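Local coordinates for YueI protein (Bacillus subtilis, PDB 2OHW) that is of unknown function but belongs to the DUF1694 family and folds as a compact single chain around a four-stranded mixed sheet, at residues V38-K43 against G105-A110; L67-E72 against F92-D97; K43-R48 against I121-Y126; S62-L67 against A109-V114. All coordinates share one frame; numbering follows the deposited sequence.

Overall arrangement
Contacts 1, 4 and 2 are the three seams of one four-stranded mixed sheet, with strand order 37-42, 104-110, 65-70, 92-95. Contact 1 lies at the centre of the chain and joins the first two strands. Contact 4 lies where strand 104-110 ends and 65-70 begins, at one end of their antiparallel pairing. It shares Ala109 and Ala110 with contact 1. Contact 2 shares Leu67 with contact 4 and adds strand 92-95 in parallel, its centre about 10 Å from that of contact 1. Contact 3 ties helix 43-46 to helix 124-129, its centre about 22 Å from that of contact 4. Contact 2 is nested inside the others, so residues distant in sequence meet in one compact sheet.

Contact 1 (V38-K43 against G105-A110); sequences VLALTK and GIVIAA
Backbone hydrogen bonds pair strand 39-42 with strand 106-110, which runs antiparallel to it. Ile108 N gives a straight bond of 2.8 Å to Leu39 O, and Leu41 N gives one of 2.9 Å to Ile106 O. Two carbonyls each take a pair of donors. Ile108 O receives Val38 N at 2.8 Å, nearly along its C=O axis, and Leu39 N only weakly. Leu41 O receives Gly105 N at 2.8 Å and Ile106 N only weakly. Each doubled pairing is a classic beta bulge, so the regular pairing from Leu39 to Leu41 is bracketed by bulges, at Val38 and at Gly105, where the respective segment turns a corner. This seam joins an outermost strand of the mixed sheet to its neighbour in the buried middle of the protein.

The apolar contacts fall on two faces. Leu39, Leu41, Ile106 and Ile108 share one, where Leu39 CD2 lies 4.3 Å from Ile108 CD1. Helices 53-60 and 75-87 pack on this side. Ala40 CB and Val107 CG2 meet on the other face at 4.3 Å. At the bulge, Val38 CB approaches Ile108 CG2 to 4.1 Å, while its CG2, beside the backbone N, reaches Ala110 CB.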
loop_
_atom_site.group_PDB
_atom_site.type_symbol
_atom_site.label_atom_id
_atom_site.label_comp_id
_atom_site.label_asym_id
_atom_site.label_seq_id
_atom_site.Cartn_x
_atom_site.Cartn_y
_atom_site.Cartn_z
ATOM N N VAL A 38 2.135 4.913 -5.240
ATOM C CA VAL A 38 1.787 6.249 -4.793
ATOM C C VAL A 38 1.705 6.312 -3.263
ATOM O O VAL A 38 2.140 7.287 -2.658
ATOM C CB VAL A 38 0.430 6.687 -5.417
ATOM C CG1 VAL A 38 -0.044 8.002 -4.841
ATOM C CG2 VAL A 38 0.562 6.794 -6.942
ATOM N N LEU A 39 1.162 5.270 -2.634
ATOM C CA LEU A 39 1.037 5.235 -1.179
ATOM C C LEU A 39 0.830 3.791 -0.765
ATOM O O LEU A 39 0.187 3.011 -1.475
ATOM C CB LEU A 39 -0.140 6.090 -0.711
ATOM C CG LEU A 39 -0.229 6.471 0.782
ATOM C CD1 LEU A 39 0.726 7.636 1.101
ATOM C CD2 LEU A 39 -1.647 6.901 1.062
ATOM N N ALA A 40 1.375 3.428 0.391
ATOM C CA ALA A 40 1.170 2.099 0.944
ATOM C C ALA A 40 0.863 2.225 2.427
ATOM O O ALA A 40 1.451 3.072 3.114
ATOM C CB ALA A 40 2.399 1.252 0.716
ATOM N N LEU A 41 -0.067 1.401 2.916
ATOM C CA LEU A 41 -0.417 1.342 4.344
ATOM C C LEU A 41 -0.134 -0.063 4.841
ATOM O O LEU A 41 -0.393 -1.044 4.105
ATOM C CB LEU A 41 -1.901 1.598 4.528
ATOM C CG LEU A 41 -2.438 3.007 4.283
ATOM C CD1 LEU A 41 -3.950 2.994 4.518
ATOM C CD2 LEU A 41 -1.787 4.051 5.129
ATOM N N THR A 42 0.382 -0.194 6.068
ATOM C CA THR A 42 0.552 -1.526 6.646
ATOM C C THR A 42 -0.818 -2.107 6.999
ATOM O O THR A 42 -1.816 -1.371 7.124
ATOM C CB THR A 42 1.390 -1.516 7.939
ATOM O OG1 THR A 42 0.667 -0.837 8.978
ATOM C CG2 THR A 42 2.746 -0.864 7.711
ATOM N N LYS A 43 -0.865 -3.427 7.182
ATOM C CA LYS A 43 -2.094 -4.058 7.687
ATOM C C LYS A 43 -2.539 -3.405 8.998
ATOM O O LYS A 43 -3.723 -3.138 9.194
ATOM C CB LYS A 43 -1.918 -5.568 7.831
ATOM C CG LYS A 43 -1.869 -6.301 6.499
ATOM C CD LYS A 43 -1.490 -7.784 6.668
ATOM C CE LYS A 43 -2.440 -8.481 7.619
ATOM N NZ LYS A 43 -3.806 -8.520 7.047
ATOM N N GLY A 105 -1.153 -3.669 3.713
ATOM C CA GLY A 105 -2.599 -3.898 3.654
ATOM C C GLY A 105 -3.236 -3.288 2.424
ATOM O O GLY A 105 -4.125 -3.876 1.821
ATOM N N ILE A 106 -2.776 -2.102 2.048
ATOM C CA ILE A 106 -3.324 -1.379 0.910
ATOM C C ILE A 106 -2.160 -0.758 0.167
ATOM O O ILE A 106 -1.194 -0.290 0.801
ATOM C CB ILE A 106 -4.332 -0.291 1.383
ATOM C CG1 ILE A 106 -5.714 -0.931 1.562
ATOM C CG2 ILE A 106 -4.311 0.944 0.490
ATOM C CD1 ILE A 106 -6.715 -0.043 2.219
ATOM N N VAL A 107 -2.212 -0.822 -1.163
ATOM C CA VAL A 107 -1.245 -0.119 -2.014
ATOM C C VAL A 107 -2.034 0.626 -3.081
ATOM O O VAL A 107 -2.870 0.031 -3.757
ATOM C CB VAL A 107 -0.263 -1.099 -2.700
ATOM C CG1 VAL A 107 0.635 -0.380 -3.699
ATOM C CG2 VAL A 107 0.591 -1.832 -1.663
ATOM N N ILE A 108 -1.789 1.927 -3.206
ATOM C CA ILE A 108 -2.330 2.706 -4.310
ATOM C C ILE A 108 -1.244 2.752 -5.365
ATOM O O ILE A 108 -0.152 3.267 -5.107
ATOM C CB ILE A 108 -2.754 4.123 -3.873
ATOM C CG1 ILE A 108 -3.838 4.028 -2.789
ATOM C CG2 ILE A 108 -3.262 4.945 -5.083
ATOM C CD1 ILE A 108 -4.190 5.332 -2.064
ATOM N N ALA A 109 -1.524 2.179 -6.531
ATOM C CA ALA A 109 -0.520 2.051 -7.594
ATOM C C ALA A 109 -1.000 2.732 -8.855
ATOM O O ALA A 109 -2.143 2.540 -9.278
ATOM C CB ALA A 109 -0.230 0.583 -7.873
ATOM N N ALA A 110 -0.114 3.507 -9.463
ATOM C CA ALA A 110 -0.382 4.132 -10.756
ATOM C C ALA A 110 -0.160 3.143 -11.898
ATOM O O ALA A 110 0.501 2.109 -11.739
ATOM C CB ALA A 110 0.494 5.362 -10.938
#

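Contact 2 (L67-E72 against F92-D97); sequences LLINGE and FKIVSD
Four backbone hydrogen bonds join strand 67-70 to strand 92-95 in parallel. Lys93 N donates to Leu67 O at 2.9 Å, and Lys93 O accepts from Ile69 N. Val95 N then donates to Ile69 O at 2.8 Å. These three meet the carbonyls nearly end-on. The fourth, from Gly71 N to Val95 O at 3.0 Å, comes from above the carbonyl plane, just past the end of the strand.

The side chains add apolar contacts on both faces. On one, Leu67 CB touches Phe92 CB at 4.0 Å. Phe92 CG sits in the crowded position between the backbone N and the carbonyl carbon (chi1 69°). The Phe92 and Ile69 side chains cross obliquely, with Phe92 CD1 4.1 Å from Ile69 CD1. Ile94 CG2 reaches Gly71 CA. On the other face, Leu68 and Lys93 lie side by side, with Leu68 CD2 4.0 Å from Lys93 CB. Val95 CG2 approaches Leu68 CB.

At the end of the strand, Asn70 OD1 accepts from Glu72 N at 2.9 Å in an Asx turn. Asn70 ND2 bonds Leu104 O, which holds the amide from its other end.

The two strands are the arms of a beta-alpha-beta unit. Its helix 75-87 packs on Leu67, Ile69, Phe92 and Ile94, and strand 104-110 borders strand 65-70 on the edge away from 92-95.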
loop_
_atom_site.group_PDB
_atom_site.type_symbol
_atom_site.label_atom_id
_atom_site.label_comp_id
_atom_site.label_asym_id
_atom_site.label_seq_id
_atom_site.Cartn_x
_atom_site.Cartn_y
_atom_site.Cartn_z
ATOM N N LEU A 67 -6.642 0.922 -6.461
ATOM C CA LEU A 67 -6.519 0.561 -5.060
ATOM C C LEU A 67 -6.341 -0.964 -4.926
ATOM O O LEU A 67 -7.267 -1.738 -5.206
ATOM C CB LEU A 67 -7.760 1.049 -4.300
ATOM C CG LEU A 67 -7.873 0.580 -2.853
ATOM C CD1 LEU A 67 -6.750 1.183 -2.039
ATOM C CD2 LEU A 67 -9.238 0.946 -2.266
ATOM N N LEU A 68 -5.145 -1.389 -4.523
ATOM C CA LEU A 68 -4.832 -2.799 -4.301
ATOM C C LEU A 68 -5.010 -3.102 -2.809
ATOM O O LEU A 68 -4.506 -2.346 -1.958
ATOM C CB LEU A 68 -3.389 -3.096 -4.702
ATOM C CG LEU A 68 -2.987 -2.764 -6.154
ATOM C CD1 LEU A 68 -1.520 -3.102 -6.394
ATOM C CD2 LEU A 68 -3.867 -3.525 -7.141
ATOM N N ILE A 69 -5.728 -4.193 -2.507
ATOM C CA ILE A 69 -6.082 -4.554 -1.131
ATOM C C ILE A 69 -5.588 -5.967 -0.871
ATOM O O ILE A 69 -5.832 -6.875 -1.668
ATOM C CB ILE A 69 -7.599 -4.512 -0.947
ATOM C CG1 ILE A 69 -8.120 -3.094 -1.146
ATOM C CG2 ILE A 69 -8.002 -5.041 0.433
ATOM C CD1 ILE A 69 -9.605 -3.058 -1.505
ATOM N N ASN A 70 -4.911 -6.159 0.253
ATOM C CA ASN A 70 -4.440 -7.458 0.672
ATOM C C ASN A 70 -5.608 -8.354 1.088
ATOM O O ASN A 70 -6.275 -8.069 2.076
ATOM C CB ASN A 70 -3.497 -7.267 1.865
ATOM C CG ASN A 70 -2.764 -8.516 2.237
ATOM O OD1 ASN A 70 -3.282 -9.625 2.076
ATOM N ND2 ASN A 70 -1.554 -8.352 2.765
ATOM N N GLY A 71 -5.831 -9.442 0.346
ATOM C CA GLY A 71 -6.926 -10.381 0.607
ATOM C C GLY A 71 -6.850 -11.115 1.935
ATOM O O GLY A 71 -7.818 -11.788 2.320
ATOM N N GLU A 72 -5.731 -10.998 2.657
ATOM C CA GLU A 72 -5.683 -11.581 4.005
ATOM C C GLU A 72 -6.597 -10.843 4.981
ATOM O O GLU A 72 -6.975 -11.393 6.027
ATOM C CB GLU A 72 -4.268 -11.573 4.566
ATOM C CG GLU A 72 -3.286 -12.270 3.667
ATOM C CD GLU A 72 -2.555 -13.382 4.345
ATOM O OE1 GLU A 72 -2.369 -13.339 5.580
ATOM O OE2 GLU A 72 -2.157 -14.318 3.625
ATOM N N PHE A 92 -10.793 -0.839 -7.679
ATOM C CA PHE A 92 -10.046 -1.603 -6.694
ATOM C C PHE A 92 -9.898 -3.057 -7.095
ATOM O O PHE A 92 -10.693 -3.596 -7.888
ATOM C CB PHE A 92 -10.692 -1.494 -5.312
ATOM C CG PHE A 92 -12.028 -2.183 -5.194
ATOM C CD1 PHE A 92 -12.094 -3.510 -4.787
ATOM C CD2 PHE A 92 -13.216 -1.495 -5.436
ATOM C CE1 PHE A 92 -13.313 -4.160 -4.661
ATOM C CE2 PHE A 92 -14.460 -2.155 -5.310
ATOM C CZ PHE A 92 -14.496 -3.469 -4.922
ATOM N N LYS A 93 -8.883 -3.687 -6.521
ATOM C CA LYS A 93 -8.617 -5.108 -6.742
ATOM C C LYS A 93 -8.261 -5.728 -5.409
ATOM O O LYS A 93 -7.421 -5.200 -4.687
ATOM C CB LYS A 93 -7.459 -5.298 -7.738
ATOM C CG LYS A 93 -7.723 -4.750 -9.147
ATOM C CD LYS A 93 -6.678 -5.230 -10.175
ATOM C CE LYS A 93 -6.964 -4.645 -11.561
ATOM N NZ LYS A 93 -5.853 -4.853 -12.536
ATOM N N ILE A 94 -8.902 -6.840 -5.077
ATOM C CA ILE A 94 -8.494 -7.615 -3.912
ATOM C C ILE A 94 -7.466 -8.654 -4.367
ATOM O O ILE A 94 -7.754 -9.530 -5.200
ATOM C CB ILE A 94 -9.708 -8.251 -3.186
ATOM C CG1 ILE A 94 -10.627 -7.151 -2.626
ATOM C CG2 ILE A 94 -9.229 -9.147 -2.063
ATOM C CD1 ILE A 94 -12.079 -7.565 -2.468
ATOM N N VAL A 95 -6.242 -8.502 -3.875
ATOM C CA VAL A 95 -5.120 -9.336 -4.294
ATOM C C VAL A 95 -5.098 -10.609 -3.446
ATOM O O VAL A 95 -4.911 -10.545 -2.231
ATOM C CB VAL A 95 -3.791 -8.534 -4.233
ATOM C CG1 VAL A 95 -2.600 -9.402 -4.672
ATOM C CG2 VAL A 95 -3.897 -7.298 -5.093
ATOM N N SER A 96 -5.334 -11.747 -4.105
ATOM C CA SER A 96 -5.596 -13.041 -3.443
ATOM C C SER A 96 -4.518 -14.100 -3.658
ATOM O O SER A 96 -4.411 -15.045 -2.870
ATOM C CB SER A 96 -6.953 -13.610 -3.870
ATOM O OG SER A 96 -7.024 -13.802 -5.278
ATOM N N ASP A 97 -3.728 -13.955 -4.716
ATOM C CA ASP A 97 -2.628 -14.880 -4.968
ATOM C C ASP A 97 -1.349 -14.357 -4.326
ATOM O O ASP A 97 -0.566 -13.667 -4.978
ATOM C CB ASP A 97 -2.410 -15.088 -6.476
ATOM C CG ASP A 97 -1.340 -16.138 -6.774
ATOM O OD1 ASP A 97 -1.180 -17.068 -5.953
ATOM O OD2 ASP A 97 -0.650 -16.033 -7.815
#

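Contact 3 (K43-R48 against I121-Y126); sequences KGQVLR and IQDDIY
Gln45 leaves helix 43-46 with CG anti to the carbonyl carbon (chi1 -67°) and an extended chain beyond it. CB leads to CG, which rests 3.8 Å from Ile125 CG2. CD then lies in the plane of the Tyr126 ring, at its edge, with the amide and ring planes 62° apart. OE1 accepts from a water at 2.7 Å, and that water accepts from Ile121 N. NE2 at the tip donates twice. It meets Ile121 O at 2.9 Å, on a lone pair, and Asp123 OD1 at 3.1 Å, from above the carboxylate plane. Both acceptors lie near the amide plane, so the terminal group is held in rotation.

Asp123 is the N-cap of helix 124-129. Its OD1 also accepts from Tyr126 N at 2.9 Å, nearly along the C-O axis, while OD2 bonds Tyr52 OH. The glutamine thus ties helix 43-46 to the N-cap of helix 124-129. An alanine at Gln45 would lose both NE2 bonds and the water link, and would probably loosen the hold on the Ile121 to Asp123 loop.

Ile125 CG2 also packs on the Gly44 backbone, and its CD1 lies 3.6 Å from Arg48 CD. Arg48 crosses Ile125 at about a right angle. Its NE bonds Lys50 O, and its guanidinium makes a cation-pi contact with Tyr52.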
loop_
_atom_site.group_PDB
_atom_site.type_symbol
_atom_site.label_atom_id
_atom_site.label_comp_id
_atom_site.label_asym_id
_atom_site.label_seq_id
_atom_site.Cartn_x
_atom_site.Cartn_y
_atom_site.Cartn_z
ATOM N N LYS A 43 -0.865 -3.427 7.182
ATOM C CA LYS A 43 -2.094 -4.058 7.687
ATOM C C LYS A 43 -2.539 -3.405 8.998
ATOM O O LYS A 43 -3.723 -3.138 9.194
ATOM C CB LYS A 43 -1.918 -5.568 7.831
ATOM C CG LYS A 43 -1.869 -6.301 6.499
ATOM C CD LYS A 43 -1.490 -7.784 6.668
ATOM C CE LYS A 43 -2.440 -8.481 7.619
ATOM N NZ LYS A 43 -3.806 -8.520 7.047
ATOM N N GLY A 44 -1.583 -3.112 9.877
ATOM C CA GLY A 44 -1.919 -2.474 11.145
ATOM C C GLY A 44 -2.586 -1.119 10.969
ATOM O O GLY A 44 -3.528 -0.795 11.673
ATOM N N GLN A 45 -2.089 -0.321 10.020
ATOM C CA GLN A 45 -2.733 0.956 9.706
ATOM C C GLN A 45 -4.126 0.754 9.117
ATOM O O GLN A 45 -5.071 1.482 9.456
ATOM C CB GLN A 45 -1.834 1.775 8.770
ATOM C CG GLN A 45 -0.553 2.227 9.449
ATOM C CD GLN A 45 0.357 2.983 8.491
ATOM O OE1 GLN A 45 0.661 2.499 7.405
ATOM N NE2 GLN A 45 0.798 4.181 8.900
ATOM N N VAL A 46 -4.286 -0.214 8.219
ATOM C CA VAL A 46 -5.629 -0.425 7.650
ATOM C C VAL A 46 -6.628 -0.808 8.758
ATOM O O VAL A 46 -7.819 -0.466 8.686
ATOM C CB VAL A 46 -5.605 -1.466 6.513
ATOM C CG1 VAL A 46 -7.022 -1.814 6.043
ATOM C CG2 VAL A 46 -4.795 -0.917 5.356
ATOM N N LEU A 47 -6.137 -1.511 9.775
ATOM C CA LEU A 47 -6.996 -1.964 10.880
ATOM C C LEU A 47 -7.390 -0.849 11.844
ATOM O O LEU A 47 -8.237 -1.064 12.721
ATOM C CB LEU A 47 -6.329 -3.118 11.631
ATOM C CG LEU A 47 -6.209 -4.450 10.872
ATOM C CD1 LEU A 47 -5.200 -5.399 11.528
ATOM C CD2 LEU A 47 -7.557 -5.132 10.656
ATOM N N ARG A 48 -6.809 0.341 11.690
ATOM C CA ARG A 48 -7.181 1.488 12.524
ATOM C C ARG A 48 -8.645 1.853 12.261
ATOM O O ARG A 48 -9.082 1.899 11.106
ATOM C CB ARG A 48 -6.259 2.682 12.259
ATOM C CG ARG A 48 -6.414 3.820 13.265
ATOM C CD ARG A 48 -5.592 5.042 12.868
ATOM N NE ARG A 48 -6.274 5.905 11.908
ATOM C CZ ARG A 48 -5.915 7.158 11.636
ATOM N NH1 ARG A 48 -4.875 7.706 12.247
ATOM N NH2 ARG A 48 -6.603 7.874 10.754
ATOM N N ILE A 121 2.890 6.688 5.531
ATOM C CA ILE A 121 2.389 7.575 6.569
ATOM C C ILE A 121 3.103 7.249 7.872
ATOM O O ILE A 121 2.875 6.204 8.480
ATOM C CB ILE A 121 0.844 7.421 6.753
ATOM C CG1 ILE A 121 0.119 7.604 5.419
ATOM C CG2 ILE A 121 0.332 8.374 7.851
ATOM C CD1 ILE A 121 -1.363 7.266 5.445
ATOM N N GLN A 122 4.027 8.123 8.256
ATOM C CA GLN A 122 4.794 7.903 9.454
ATOM C C GLN A 122 3.957 8.229 10.675
ATOM O O GLN A 122 3.667 9.399 10.959
ATOM C CB GLN A 122 6.031 8.794 9.432
ATOM C CG GLN A 122 6.948 8.583 10.620
ATOM C CD GLN A 122 8.037 9.614 10.650
ATOM O OE1 GLN A 122 7.777 10.820 10.552
ATOM N NE2 GLN A 122 9.270 9.156 10.777
ATOM N N ASP A 123 3.589 7.194 11.414
ATOM C CA ASP A 123 2.920 7.369 12.702
ATOM C C ASP A 123 3.274 6.209 13.632
ATOM O O ASP A 123 3.989 5.284 13.226
ATOM C CB ASP A 123 1.390 7.608 12.530
ATOM C CG ASP A 123 0.610 6.378 12.041
ATOM O OD1 ASP A 123 1.209 5.336 11.723
ATOM O OD2 ASP A 123 -0.646 6.452 11.998
ATOM N N ASP A 124 2.794 6.242 14.873
ATOM C CA ASP A 124 3.113 5.164 15.815
ATOM C C ASP A 124 2.626 3.776 15.372
ATOM O O ASP A 124 3.275 2.762 15.656
ATOM C CB ASP A 124 2.577 5.490 17.222
ATOM C CG ASP A 124 1.060 5.618 17.271
ATOM O OD1 ASP A 124 0.408 5.787 16.211
ATOM O OD2 ASP A 124 0.503 5.555 18.401
ATOM N N ILE A 125 1.486 3.722 14.682
ATOM C CA ILE A 125 0.993 2.456 14.157
ATOM C C ILE A 125 1.937 1.878 13.094
ATOM O O ILE A 125 2.217 0.674 13.090
ATOM C CB ILE A 125 -0.441 2.575 13.607
ATOM C CG1 ILE A 125 -1.370 3.107 14.695
ATOM C CG2 ILE A 125 -0.932 1.215 13.122
ATOM C CD1 ILE A 125 -2.810 3.288 14.260
ATOM N N TYR A 126 2.464 2.727 12.212
ATOM C CA TYR A 126 3.444 2.253 11.234
ATOM C C TYR A 126 4.628 1.603 11.927
ATOM O O TYR A 126 5.022 0.481 11.591
ATOM C CB TYR A 126 3.962 3.389 10.348
ATOM C CG TYR A 126 4.836 2.874 9.227
ATOM C CD1 TYR A 126 4.272 2.457 8.034
ATOM C CD2 TYR A 126 6.228 2.766 9.377
ATOM C CE1 TYR A 126 5.045 1.959 6.990
ATOM C CE2 TYR A 126 7.014 2.270 8.345
ATOM C CZ TYR A 126 6.415 1.870 7.160
ATOM O OH TYR A 126 7.158 1.367 6.122
HETATM O O HOH W 1 2.048 3.957 5.573
HETATM O O HOH W 2 -2.856 7.349 14.471
#

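Contact 4 (S62-L67 against A109-V114); sequences SHNVTL and AADIAV
Ala109 makes two backbone bonds to Thr66. Its N donates to Thr66 O at 3.0 Å, nearly along the C=O axis. Its O accepts from Thr66 N at 2.9 Å, in the carbonyl plane. The same oxygen has Val65 CA at 3.2 Å, a CA-H...O contact.

Ala110 follows as a non-hydrogen-bonded pair with Val65. Its CB meets Val65 CG1 at 4.0 Å. That branch is anti to the carbonyl carbon.

At Asp111 the strand has ended. Its N makes only a weak bond to Asn64 O, at 3.1 Å. CG takes the crowded position between backbone N and carbonyl carbon (chi1 66°), which sets the carboxylate alongside Asn64. The two side chains point the same way, with their planes 61° apart. Asp111 OD1 lies 3.5 Å from Asn64 CB. A water bridges the tips, donating to Asp111 OD1 at 2.6 Å and to Asn64 OD1 at a longer distance. Asn64 takes the left-handed backbone conformation just before strand 65-70.

Ile112 reaches back with CD1 to the edge of the His63 ring, 4.2 Å from NE2. Both residues are exposed.

Here strand 65-70 begins where strand 104-110 ends. The arrangement is the end of the antiparallel pairing between the two inner strands of a mixed sheet, where the two segments diverge into loops.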
loop_
_atom_site.group_PDB
_atom_site.type_symbol
_atom_site.label_atom_id
_atom_site.label_comp_id
_atom_site.label_asym_id
_atom_site.label_seq_id
_atom_site.Cartn_x
_atom_site.Cartn_y
_atom_site.Cartn_z
ATOM N N SER A 62 -5.568 11.487 -7.733
ATOM C CA SER A 62 -5.034 10.466 -8.605
ATOM C C SER A 62 -5.435 10.668 -10.053
ATOM O O SER A 62 -6.425 11.336 -10.366
ATOM C CB SER A 62 -5.556 9.110 -8.145
ATOM O OG SER A 62 -6.941 8.963 -8.433
ATOM N N HIS A 63 -4.632 10.088 -10.931
ATOM C CA HIS A 63 -5.030 9.848 -12.296
ATOM C C HIS A 63 -4.571 8.431 -12.618
ATOM O O HIS A 63 -3.392 8.101 -12.432
ATOM C CB HIS A 63 -4.392 10.898 -13.219
ATOM C CG HIS A 63 -3.215 10.405 -14.003
ATOM N ND1 HIS A 63 -3.311 10.057 -15.335
ATOM C CD2 HIS A 63 -1.917 10.225 -13.659
ATOM C CE1 HIS A 63 -2.126 9.665 -15.771
ATOM N NE2 HIS A 63 -1.263 9.756 -14.775
ATOM N N ASN A 64 -5.511 7.603 -13.060
ATOM C CA ASN A 64 -5.225 6.248 -13.499
ATOM C C ASN A 64 -4.441 5.455 -12.451
ATOM O O ASN A 64 -3.361 4.934 -12.717
ATOM C CB ASN A 64 -4.529 6.263 -14.865
ATOM C CG ASN A 64 -5.393 6.895 -15.955
ATOM O OD1 ASN A 64 -4.878 7.520 -16.883
ATOM N ND2 ASN A 64 -6.706 6.741 -15.840
ATOM N N VAL A 65 -4.998 5.402 -11.248
ATOM C CA VAL A 65 -4.463 4.537 -10.204
ATOM C C VAL A 65 -5.478 3.450 -9.886
ATOM O O VAL A 65 -6.661 3.558 -10.243
ATOM C CB VAL A 65 -4.078 5.302 -8.906
ATOM C CG1 VAL A 65 -2.995 6.354 -9.183
ATOM C CG2 VAL A 65 -5.299 5.914 -8.216
ATOM N N THR A 66 -4.994 2.409 -9.219
ATOM C CA THR A 66 -5.838 1.343 -8.698
ATOM C C THR A 66 -5.584 1.215 -7.203
ATOM O O THR A 66 -4.451 1.364 -6.743
ATOM C CB THR A 66 -5.530 0.009 -9.394
ATOM O OG1 THR A 66 -5.671 0.168 -10.817
ATOM C CG2 THR A 66 -6.464 -1.111 -8.924
ATOM N N LEU A 67 -6.642 0.922 -6.461
ATOM C CA LEU A 67 -6.519 0.561 -5.060
ATOM C C LEU A 67 -6.341 -0.964 -4.926
ATOM O O LEU A 67 -7.267 -1.738 -5.206
ATOM C CB LEU A 67 -7.760 1.049 -4.300
ATOM C CG LEU A 67 -7.873 0.580 -2.853
ATOM C CD1 LEU A 67 -6.750 1.183 -2.039
ATOM C CD2 LEU A 67 -9.238 0.946 -2.266
ATOM N N ALA A 109 -1.524 2.179 -6.531
ATOM C CA ALA A 109 -0.520 2.051 -7.594
ATOM C C ALA A 109 -1.000 2.732 -8.855
ATOM O O ALA A 109 -2.143 2.540 -9.278
ATOM C CB ALA A 109 -0.230 0.583 -7.873
ATOM N N ALA A 110 -0.114 3.507 -9.463
ATOM C CA ALA A 110 -0.382 4.132 -10.756
ATOM C C ALA A 110 -0.160 3.143 -11.898
ATOM O O ALA A 110 0.501 2.109 -11.739
ATOM C CB ALA A 110 0.494 5.362 -10.938
ATOM N N ASP A 111 -0.702 3.462 -13.070
ATOM C CA ASP A 111 -0.547 2.551 -14.209
ATOM C C ASP A 111 0.763 2.805 -14.968
ATOM O O ASP A 111 1.107 2.056 -15.894
ATOM C CB ASP A 111 -1.768 2.612 -15.141
ATOM C CG ASP A 111 -1.918 3.950 -15.820
ATOM O OD1 ASP A 111 -1.361 4.941 -15.320
ATOM O OD2 ASP A 111 -2.606 4.015 -16.868
ATOM N N ILE A 112 1.482 3.853 -14.560
ATOM C CA ILE A 112 2.809 4.183 -15.090
ATOM C C ILE A 112 3.784 4.531 -13.961
ATOM O O ILE A 112 3.385 4.685 -12.807
ATOM C CB ILE A 112 2.732 5.377 -16.066
ATOM C CG1 ILE A 112 2.249 6.639 -15.337
ATOM C CG2 ILE A 112 1.836 5.034 -17.261
ATOM C CD1 ILE A 112 2.242 7.916 -16.193
ATOM N N ALA A 113 5.063 4.661 -14.304
ATOM C CA ALA A 113 6.094 5.023 -13.341
ATOM C C ALA A 113 5.894 6.453 -12.865
ATOM O O ALA A 113 5.862 7.384 -13.675
ATOM C CB ALA A 113 7.477 4.846 -13.964
ATOM N N VAL A 114 5.745 6.622 -11.553
ATOM C CA VAL A 114 5.618 7.940 -10.923
ATOM C C VAL A 114 6.839 8.282 -10.060
ATOM O O VAL A 114 7.072 9.453 -9.734
ATOM C CB VAL A 114 4.306 8.074 -10.102
ATOM C CG1 VAL A 114 3.100 8.061 -11.037
ATOM C CG2 VAL A 114 4.183 6.967 -9.062
HETATM O O HOH W 3 -1.770 6.903 -16.936
#